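Long-range contact in abietadiene synthase, chloroplastic (Abies grandis, PDB 3S9V), which is a chloroplastic member of the terpene synthase family, a largely helical enzyme with a metal-binding domain: residues F533-L547 and W606-S620. Numbering follows the deposited sequence.
Sequences FTVILDDLYDAHGSL and WKVQLEAYTKEAEWS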
ATOM      1  N   PHE A 533       9.545  31.546  -5.040  1.00 26.00           N
ATOM      2  CA  PHE A 533      10.036  32.734  -4.368  1.00 28.64           C
ATOM      3  C   PHE A 533      10.900  32.421  -3.155  1.00 29.16           C
ATOM      4  O   PHE A 533      11.784  33.201  -2.819  1.00 27.68           O
ATOM      5  CB  PHE A 533       8.890  33.666  -3.980  1.00 28.06           C
ATOM      6  CG  PHE A 533       8.677  34.775  -4.968  1.00 35.00           C
ATOM      7  CD1 PHE A 533       7.621  34.737  -5.869  1.00 29.24           C
ATOM      8  CD2 PHE A 533       9.584  35.829  -5.043  1.00 34.95           C
ATOM      9  CE1 PHE A 533       7.470  35.727  -6.832  1.00 32.71           C
ATOM     10  CE2 PHE A 533       9.442  36.827  -6.004  1.00 40.00           C
ATOM     11  CZ  PHE A 533       8.381  36.773  -6.900  1.00 36.38           C
ATOM     12  N   THR A 534      10.661  31.291  -2.494  1.00 29.55           N
ATOM     13  CA  THR A 534      11.500  30.950  -1.348  1.00 28.21           C
ATOM     14  C   THR A 534      12.884  30.561  -1.875  1.00 27.41           C
ATOM     15  O   THR A 534      13.885  30.739  -1.189  1.00 27.82           O
ATOM     16  CB  THR A 534      10.912  29.789  -0.500  1.00 23.08           C
ATOM     17  OG1 THR A 534      10.788  28.604  -1.297  1.00 20.88           O
ATOM     18  CG2 THR A 534       9.552  30.168   0.030  1.00 22.11           C
ATOM     19  N   VAL A 535      12.935  30.050  -3.103  1.00 27.05           N
ATOM     20  CA  VAL A 535      14.205  29.661  -3.716  1.00 28.60           C
ATOM     21  C   VAL A 535      14.979  30.902  -4.142  1.00 30.42           C
ATOM     22  O   VAL A 535      16.177  31.016  -3.876  1.00 34.48           O
ATOM     23  CB  VAL A 535      13.988  28.759  -4.954  1.00 29.63           C
ATOM     24  CG1 VAL A 535      15.264  28.687  -5.793  1.00 22.96           C
ATOM     25  CG2 VAL A 535      13.585  27.370  -4.504  1.00 24.66           C
ATOM     26  N   ILE A 536      14.281  31.824  -4.800  1.00 27.07           N
ATOM     27  CA  ILE A 536      14.862  33.075  -5.277  1.00 27.74           C
ATOM     28  C   ILE A 536      15.400  33.922  -4.120  1.00 30.61           C
ATOM     29  O   ILE A 536      16.537  34.407  -4.168  1.00 30.81           O
ATOM     30  CB  ILE A 536      13.806  33.911  -6.063  1.00 32.48           C
ATOM     31  CG1 ILE A 536      13.459  33.218  -7.386  1.00 25.20           C
ATOM     32  CG2 ILE A 536      14.324  35.312  -6.327  1.00 23.43           C
ATOM     33  CD1 ILE A 536      12.321  33.894  -8.137  1.00 22.93           C
ATOM     34  N   LEU A 537      14.581  34.105  -3.088  1.00 29.20           N
ATOM     35  CA  LEU A 537      14.986  34.897  -1.934  1.00 28.24           C
ATOM     36  C   LEU A 537      16.077  34.183  -1.143  1.00 28.43           C
ATOM     37  O   LEU A 537      16.941  34.822  -0.539  1.00 27.36           O
ATOM     38  CB  LEU A 537      13.778  35.200  -1.042  1.00 22.84           C
ATOM     39  CG  LEU A 537      12.696  36.050  -1.721  1.00 24.43           C
ATOM     40  CD1 LEU A 537      11.605  36.411  -0.722  1.00 25.37           C
ATOM     41  CD2 LEU A 537      13.317  37.309  -2.279  1.00 18.56           C
ATOM     42  N   ASP A 538      16.044  32.857  -1.159  1.00 27.18           N
ATOM     43  CA  ASP A 538      17.054  32.080  -0.458  1.00 31.47           C
ATOM     44  C   ASP A 538      18.409  32.385  -1.091  1.00 33.75           C
ATOM     45  O   ASP A 538      19.402  32.576  -0.386  1.00 33.71           O
ATOM     46  CB  ASP A 538      16.765  30.584  -0.582  1.00 38.01           C
ATOM     47  CG  ASP A 538      17.634  29.750   0.327  1.00 46.02           C
ATOM     48  OD1 ASP A 538      17.624  28.509   0.189  1.00 52.89           O
ATOM     49  OD2 ASP A 538      18.323  30.334   1.188  1.00 56.47           O
ATOM     50  N   ASP A 539      18.450  32.424  -2.423  1.00 32.63           N
ATOM     51  CA  ASP A 539      19.696  32.718  -3.126  1.00 36.94           C
ATOM     52  C   ASP A 539      20.090  34.177  -2.892  1.00 37.03           C
ATOM     53  O   ASP A 539      21.267  34.494  -2.707  1.00 36.98           O
ATOM     54  CB  ASP A 539      19.560  32.460  -4.634  1.00 42.86           C
ATOM     55  CG  ASP A 539      19.340  30.989  -4.969  1.00 54.90           C
ATOM     56  OD1 ASP A 539      19.906  30.115  -4.272  1.00 62.86           O
ATOM     57  OD2 ASP A 539      18.613  30.705  -5.949  1.00 53.87           O
ATOM     58  N   LEU A 540      19.097  35.061  -2.897  1.00 32.69           N
ATOM     59  CA  LEU A 540      19.343  36.478  -2.680  1.00 31.74           C
ATOM     60  C   LEU A 540      20.010  36.713  -1.323  1.00 32.10           C
ATOM     61  O   LEU A 540      21.079  37.311  -1.251  1.00 31.45           O
ATOM     62  CB  LEU A 540      18.032  37.262  -2.748  1.00 28.11           C
ATOM     63  CG  LEU A 540      18.217  38.780  -2.772  1.00 33.76           C
ATOM     64  CD1 LEU A 540      18.925  39.170  -4.079  1.00 29.66           C
ATOM     65  CD2 LEU A 540      16.872  39.482  -2.660  1.00 25.54           C
ATOM     66  N   TYR A 541      19.377  36.239  -0.251  1.00 30.93           N
ATOM     67  CA  TYR A 541      19.926  36.409   1.092  1.00 30.84           C
ATOM     68  C   TYR A 541      21.214  35.634   1.306  1.00 33.33           C
ATOM     69  O   TYR A 541      21.982  35.951   2.201  1.00 37.77           O
ATOM     70  CB  TYR A 541      18.912  35.990   2.161  1.00 20.31           C
ATOM     71  CG  TYR A 541      17.853  37.027   2.435  1.00 21.51           C
ATOM     72  CD1 TYR A 541      16.934  37.394   1.451  1.00 20.14           C
ATOM     73  CD2 TYR A 541      17.802  37.685   3.661  1.00 20.53           C
ATOM     74  CE1 TYR A 541      15.996  38.400   1.682  1.00 23.72           C
ATOM     75  CE2 TYR A 541      16.867  38.693   3.900  1.00 22.47           C
ATOM     76  CZ  TYR A 541      15.973  39.048   2.906  1.00 22.38           C
ATOM     77  OH  TYR A 541      15.081  40.075   3.121  1.00 25.13           O
ATOM     78  N   ASP A 542      21.453  34.615   0.492  1.00 37.57           N
ATOM     79  CA  ASP A 542      22.668  33.822   0.639  1.00 44.98           C
ATOM     80  C   ASP A 542      23.703  34.219  -0.410  1.00 47.56           C
ATOM     81  O   ASP A 542      24.750  33.585  -0.531  1.00 45.00           O
ATOM     82  CB  ASP A 542      22.344  32.327   0.521  1.00 48.40           C
ATOM     83  CG  ASP A 542      23.559  31.446   0.741  1.00 53.51           C
ATOM     84  OD1 ASP A 542      24.249  31.635   1.764  1.00 63.90           O
ATOM     85  OD2 ASP A 542      23.822  30.562  -0.103  1.00 49.50           O
ATOM     86  N   ALA A 543      23.403  35.279  -1.159  1.00 51.68           N
ATOM     87  CA  ALA A 543      24.298  35.759  -2.208  1.00 56.57           C
ATOM     88  C   ALA A 543      25.572  36.357  -1.617  1.00 60.66           C
ATOM     89  O   ALA A 543      26.460  36.797  -2.349  1.00 61.46           O
ATOM     90  CB  ALA A 543      23.584  36.795  -3.075  1.00 52.73           C
ATOM     91  N   HIS A 544      25.653  36.367  -0.289  1.00 63.25           N
ATOM     92  CA  HIS A 544      26.815  36.905   0.414  1.00 64.46           C
ATOM     93  C   HIS A 544      27.092  38.360   0.047  1.00 63.63           C
ATOM     94  O   HIS A 544      28.225  38.836   0.155  1.00 62.66           O
ATOM     95  CB  HIS A 544      28.046  36.038   0.123  1.00 67.08           C
ATOM     96  CG  HIS A 544      27.989  34.681   0.754  1.00 73.61           C
ATOM     97  ND1 HIS A 544      28.780  33.631   0.338  1.00 73.58           N
ATOM     98  CD2 HIS A 544      27.245  34.205   1.783  1.00 79.44           C
ATOM     99  CE1 HIS A 544      28.525  32.568   1.081  1.00 77.29           C
ATOM    100  NE2 HIS A 544      27.599  32.889   1.965  1.00 78.52           N
ATOM    101  N   GLY A 545      26.047  39.059  -0.393  1.00 62.44           N
ATOM    102  CA  GLY A 545      26.183  40.458  -0.749  1.00 57.99           C
ATOM    103  C   GLY A 545      26.312  41.266   0.527  1.00 55.42           C
ATOM    104  O   GLY A 545      27.053  40.875   1.430  1.00 58.51           O
ATOM    105  N   SER A 546      25.603  42.386   0.623  1.00 48.51           N
ATOM    106  CA  SER A 546      25.679  43.193   1.831  1.00 41.14           C
ATOM    107  C   SER A 546      24.405  43.033   2.649  1.00 37.39           C
ATOM    108  O   SER A 546      23.309  42.924   2.093  1.00 31.30           O
ATOM    109  CB  SER A 546      25.884  44.670   1.492  1.00 39.26           C
ATOM    110  OG  SER A 546      24.648  45.333   1.310  1.00 37.16           O
ATOM    111  N   LEU A 547      24.567  43.011   3.971  1.00 34.28           N
ATOM    112  CA  LEU A 547      23.447  42.880   4.892  1.00 32.50           C
ATOM    113  C   LEU A 547      22.605  44.152   4.871  1.00 31.36           C
ATOM    114  O   LEU A 547      21.385  44.109   5.045  1.00 28.44           O
ATOM    115  CB  LEU A 547      23.964  42.627   6.303  1.00 30.91           C
ATOM    116  CG  LEU A 547      24.648  41.276   6.517  1.00 33.77           C
ATOM    117  CD1 LEU A 547      25.423  41.284   7.825  1.00 32.37           C
ATOM    118  CD2 LEU A 547      23.595  40.176   6.515  1.00 34.01           C
ATOM    119  N   TRP A 606       5.836  36.033   5.730  1.00 21.56           N
ATOM    120  CA  TRP A 606       7.126  36.407   5.150  1.00 20.74           C
ATOM    121  C   TRP A 606       8.066  37.089   6.150  1.00 22.81           C
ATOM    122  O   TRP A 606       9.287  36.926   6.072  1.00 23.53           O
ATOM    123  CB  TRP A 606       6.922  37.302   3.914  1.00 14.50           C
ATOM    124  CG  TRP A 606       6.600  36.515   2.669  1.00 12.68           C
ATOM    125  CD1 TRP A 606       5.399  36.442   2.034  1.00 16.69           C
ATOM    126  CD2 TRP A 606       7.479  35.623   1.973  1.00 10.14           C
ATOM    127  NE1 TRP A 606       5.468  35.551   0.988  1.00 17.33           N
ATOM    128  CE2 TRP A 606       6.734  35.033   0.928  1.00 11.19           C
ATOM    129  CE3 TRP A 606       8.827  35.258   2.135  1.00 11.45           C
ATOM    130  CZ2 TRP A 606       7.288  34.092   0.043  1.00 15.21           C
ATOM    131  CZ3 TRP A 606       9.380  34.319   1.256  1.00 14.14           C
ATOM    132  CH2 TRP A 606       8.606  33.748   0.221  1.00 11.04           C
ATOM    133  N   LYS A 607       7.499  37.844   7.086  1.00 22.87           N
ATOM    134  CA  LYS A 607       8.301  38.527   8.098  1.00 21.36           C
ATOM    135  C   LYS A 607       9.206  37.519   8.797  1.00 21.69           C
ATOM    136  O   LYS A 607      10.413  37.714   8.879  1.00 21.75           O
ATOM    137  CB  LYS A 607       7.393  39.204   9.130  1.00 22.32           C
ATOM    138  CG  LYS A 607       8.118  39.734  10.368  1.00 24.90           C
ATOM    139  CD  LYS A 607       7.130  40.265  11.395  1.00 35.62           C
ATOM    140  CE  LYS A 607       7.809  40.615  12.716  1.00 43.08           C
ATOM    141  NZ  LYS A 607       8.873  41.646  12.546  1.00 52.52           N
ATOM    142  N   VAL A 608       8.617  36.430   9.284  1.00 22.82           N
ATOM    143  CA  VAL A 608       9.376  35.402   9.990  1.00 22.02           C
ATOM    144  C   VAL A 608      10.360  34.679   9.077  1.00 20.53           C
ATOM    145  O   VAL A 608      11.461  34.323   9.497  1.00 20.85           O
ATOM    146  CB  VAL A 608       8.422  34.378  10.657  1.00 25.37           C
ATOM    147  CG1 VAL A 608       9.218  33.261  11.334  1.00 16.95           C
ATOM    148  CG2 VAL A 608       7.546  35.099  11.689  1.00 27.86           C
ATOM    149  N   GLN A 609       9.965  34.474   7.825  1.00 17.64           N
ATOM    150  CA  GLN A 609      10.820  33.796   6.859  1.00 17.83           C
ATOM    151  C   GLN A 609      12.079  34.616   6.557  1.00 21.42           C
ATOM    152  O   GLN A 609      13.199  34.084   6.556  1.00 21.14           O
ATOM    153  CB  GLN A 609      10.062  33.555   5.555  1.00 17.16           C
ATOM    154  CG  GLN A 609      10.833  32.718   4.549  1.00 17.30           C
ATOM    155  CD  GLN A 609      11.111  31.328   5.083  1.00 23.62           C
ATOM    156  OE1 GLN A 609      10.186  30.602   5.443  1.00 24.65           O
ATOM    157  NE2 GLN A 609      12.385  30.949   5.142  1.00 20.79           N
ATOM    158  N   LEU A 610      11.892  35.907   6.297  1.00 15.28           N
ATOM    159  CA  LEU A 610      13.017  36.779   5.981  1.00 20.78           C
ATOM    160  C   LEU A 610      13.929  36.916   7.198  1.00 21.37           C
ATOM    161  O   LEU A 610      15.155  36.976   7.064  1.00 19.50           O
ATOM    162  CB  LEU A 610      12.517  38.147   5.509  1.00 16.75           C
ATOM    163  CG  LEU A 610      11.608  38.091   4.268  1.00 17.20           C
ATOM    164  CD1 LEU A 610      11.286  39.491   3.819  1.00 15.25           C
ATOM    165  CD2 LEU A 610      12.285  37.337   3.149  1.00 11.15           C
ATOM    166  N   GLU A 611      13.328  36.953   8.383  1.00 20.26           N
ATOM    167  CA  GLU A 611      14.106  37.041   9.604  1.00 22.59           C
ATOM    168  C   GLU A 611      14.985  35.799   9.717  1.00 21.58           C
ATOM    169  O   GLU A 611      16.141  35.897  10.116  1.00 23.38           O
ATOM    170  CB  GLU A 611      13.184  37.177  10.819  1.00 26.34           C
ATOM    171  CG  GLU A 611      13.006  38.619  11.264  1.00 28.87           C
ATOM    172  CD  GLU A 611      11.721  38.861  12.038  1.00 40.78           C
ATOM    173  OE1 GLU A 611      11.360  38.023  12.896  1.00 39.45           O
ATOM    174  OE2 GLU A 611      11.076  39.908  11.792  1.00 50.55           O
ATOM    175  N   ALA A 612      14.450  34.634   9.351  1.00 17.37           N
ATOM    176  CA  ALA A 612      15.248  33.412   9.411  1.00 21.35           C
ATOM    177  C   ALA A 612      16.410  33.493   8.404  1.00 22.58           C
ATOM    178  O   ALA A 612      17.533  33.093   8.710  1.00 23.03           O
ATOM    179  CB  ALA A 612      14.375  32.186   9.123  1.00 16.80           C
ATOM    180  N   TYR A 613      16.138  34.004   7.203  1.00 23.99           N
ATOM    181  CA  TYR A 613      17.188  34.149   6.189  1.00 26.21           C
ATOM    182  C   TYR A 613      18.238  35.128   6.695  1.00 25.71           C
ATOM    183  O   TYR A 613      19.435  34.940   6.493  1.00 26.25           O
ATOM    184  CB  TYR A 613      16.633  34.694   4.868  1.00 19.21           C
ATOM    185  CG  TYR A 613      15.767  33.744   4.080  1.00 26.42           C
ATOM    186  CD1 TYR A 613      16.041  32.372   4.046  1.00 24.86           C
ATOM    187  CD2 TYR A 613      14.693  34.220   3.327  1.00 24.80           C
ATOM    188  CE1 TYR A 613      15.266  31.502   3.277  1.00 23.50           C
ATOM    189  CE2 TYR A 613      13.913  33.357   2.553  1.00 24.30           C
ATOM    190  CZ  TYR A 613      14.204  32.005   2.534  1.00 23.56           C
ATOM    191  OH  TYR A 613      13.440  31.159   1.766  1.00 31.75           O
ATOM    192  N   THR A 614      17.771  36.184   7.348  1.00 27.68           N
ATOM    193  CA  THR A 614      18.652  37.208   7.880  1.00 27.47           C
ATOM    194  C   THR A 614      19.609  36.679   8.945  1.00 28.54           C
ATOM    195  O   THR A 614      20.771  37.077   8.984  1.00 30.44           O
ATOM    196  CB  THR A 614      17.837  38.378   8.461  1.00 30.21           C
ATOM    197  OG1 THR A 614      17.090  38.999   7.406  1.00 37.48           O
ATOM    198  CG2 THR A 614      18.756  39.415   9.100  1.00 29.79           C
ATOM    199  N   LYS A 615      19.135  35.781   9.806  1.00 25.97           N
ATOM    200  CA  LYS A 615      20.001  35.245  10.845  1.00 23.81           C
ATOM    201  C   LYS A 615      21.105  34.396  10.221  1.00 23.47           C
ATOM    202  O   LYS A 615      22.245  34.442  10.673  1.00 25.16           O
ATOM    203  CB  LYS A 615      19.203  34.410  11.858  1.00 25.69           C
ATOM    204  CG  LYS A 615      19.974  34.123  13.149  1.00 28.28           C
ATOM    205  CD  LYS A 615      19.200  33.242  14.121  1.00 35.84           C
ATOM    206  CE  LYS A 615      17.955  33.929  14.676  1.00 45.54           C
ATOM    207  NZ  LYS A 615      18.270  35.023  15.635  1.00 45.68           N
ATOM    208  N   GLU A 616      20.777  33.619   9.190  1.00 24.78           N
ATOM    209  CA  GLU A 616      21.789  32.790   8.530  1.00 32.02           C
ATOM    210  C   GLU A 616      22.826  33.669   7.835  1.00 29.59           C
ATOM    211  O   GLU A 616      24.021  33.384   7.876  1.00 28.63           O
ATOM    212  CB  GLU A 616      21.168  31.851   7.483  1.00 33.00           C
ATOM    213  CG  GLU A 616      20.130  30.887   8.025  1.00 44.54           C
ATOM    214  CD  GLU A 616      19.919  29.678   7.119  1.00 47.23           C
ATOM    215  OE1 GLU A 616      19.994  29.837   5.877  1.00 50.49           O
ATOM    216  OE2 GLU A 616      19.666  28.572   7.655  1.00 31.00           O
ATOM    217  N   ALA A 617      22.358  34.732   7.192  1.00 28.46           N
ATOM    218  CA  ALA A 617      23.245  35.649   6.485  1.00 29.98           C
ATOM    219  C   ALA A 617      24.224  36.326   7.441  1.00 32.69           C
ATOM    220  O   ALA A 617      25.406  36.480   7.124  1.00 35.80           O
ATOM    221  CB  ALA A 617      22.426  36.702   5.748  1.00 22.32           C
ATOM    222  N   GLU A 618      23.735  36.740   8.607  1.00 32.84           N
ATOM    223  CA  GLU A 618      24.590  37.401   9.587  1.00 33.70           C
ATOM    224  C   GLU A 618      25.611  36.417  10.133  1.00 33.01           C
ATOM    225  O   GLU A 618      26.777  36.765  10.324  1.00 35.86           O
ATOM    226  CB  GLU A 618      23.744  37.991  10.718  1.00 30.77           C
ATOM    227  CG  GLU A 618      22.760  39.039  10.211  1.00 39.01           C
ATOM    228  CD  GLU A 618      21.804  39.541  11.278  1.00 40.33           C
ATOM    229  OE1 GLU A 618      21.354  38.720  12.110  1.00 45.04           O
ATOM    230  OE2 GLU A 618      21.489  40.753  11.267  1.00 27.73           O
ATOM    231  N   TRP A 619      25.175  35.186  10.373  1.00 31.41           N
ATOM    232  CA  TRP A 619      26.078  34.158  10.870  1.00 34.61           C
ATOM    233  C   TRP A 619      27.124  33.875   9.801  1.00 36.69           C
ATOM    234  O   TRP A 619      28.287  33.633  10.104  1.00 34.95           O
ATOM    235  CB  TRP A 619      25.330  32.853  11.153  1.00 31.09           C
ATOM    236  CG  TRP A 619      24.482  32.835  12.381  1.00 28.11           C
ATOM    237  CD1 TRP A 619      24.571  33.665  13.462  1.00 24.38           C
ATOM    238  CD2 TRP A 619      23.457  31.887  12.683  1.00 23.96           C
ATOM    239  NE1 TRP A 619      23.666  33.289  14.420  1.00 19.92           N
ATOM    240  CE2 TRP A 619      22.968  32.200  13.969  1.00 26.47           C
ATOM    241  CE3 TRP A 619      22.904  30.801  11.993  1.00 24.15           C
ATOM    242  CZ2 TRP A 619      21.950  31.464  14.582  1.00 22.66           C
ATOM    243  CZ3 TRP A 619      21.892  30.067  12.602  1.00 23.78           C
ATOM    244  CH2 TRP A 619      21.428  30.403  13.883  1.00 24.50           C
ATOM    245  N   SER A 620      26.683  33.892   8.547  1.00 38.94           N
ATOM    246  CA  SER A 620      27.553  33.619   7.413  1.00 42.82           C
ATOM    247  C   SER A 620      28.659  34.660   7.267  1.00 42.87           C
ATOM    248  O   SER A 620      29.841  34.317   7.245  1.00 42.81           O
ATOM    249  CB  SER A 620      26.724  33.548   6.125  1.00 44.23           C
ATOM    250  OG  SER A 620      27.483  33.009   5.054  1.00 52.67           O
TER
HETATM  251  O   HOH W   1      21.356  33.623   4.255  1.00 47.76           O
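Tyr613 lays its ring across helix 521-541, seated as a knob among Thr534, Leu537, Asp538 and Tyr541. Asp538 CA of the partner helix covers one face of that ring and Gln609 NE2, from Tyr613's own helix, the opposite one, 3.3 Å above the plane. The Tyr613 OH lies 3.0 Å from Thr534 O. The Asp538 side chain crosses that of Tyr613 at about a right angle, yet its carboxylate plane is only 12° from the ring plane, with Asp538 OD2 3.9 Å from Tyr613 CE1. Tyr541 answers from the other helix: with CG anti to its carbonyl carbon, it brings CD2 to 3.4 Å from Tyr613 CB, Tyr613 CD2 lies over one face of the Tyr541 ring, and the two ring planes meet obliquely at 41°. Thr614 OG1 sits at the Tyr541 edge, 3.5 Å from Tyr541 CE2, while donating to Leu610 O; the Tyr541 hydroxyl bonds Thr554 of helix 547-559. Toward the N-terminal ends of the two segments, Leu537 CD1 packs 3.6 Å from Trp606 CZ3, and Thr534 CG2 also touches this indole. Beyond Tyr541, a water donates to Tyr613 O and, weakly, to Tyr541 O, and Leu547 CD2 meets Ala617 CB. The segment axes run 29° from parallel, joining two helices of the metal-binding domain through a mainly apolar and aromatic seam, whose cohesion probably rests more on van der Waals packing than on direct polar bonds.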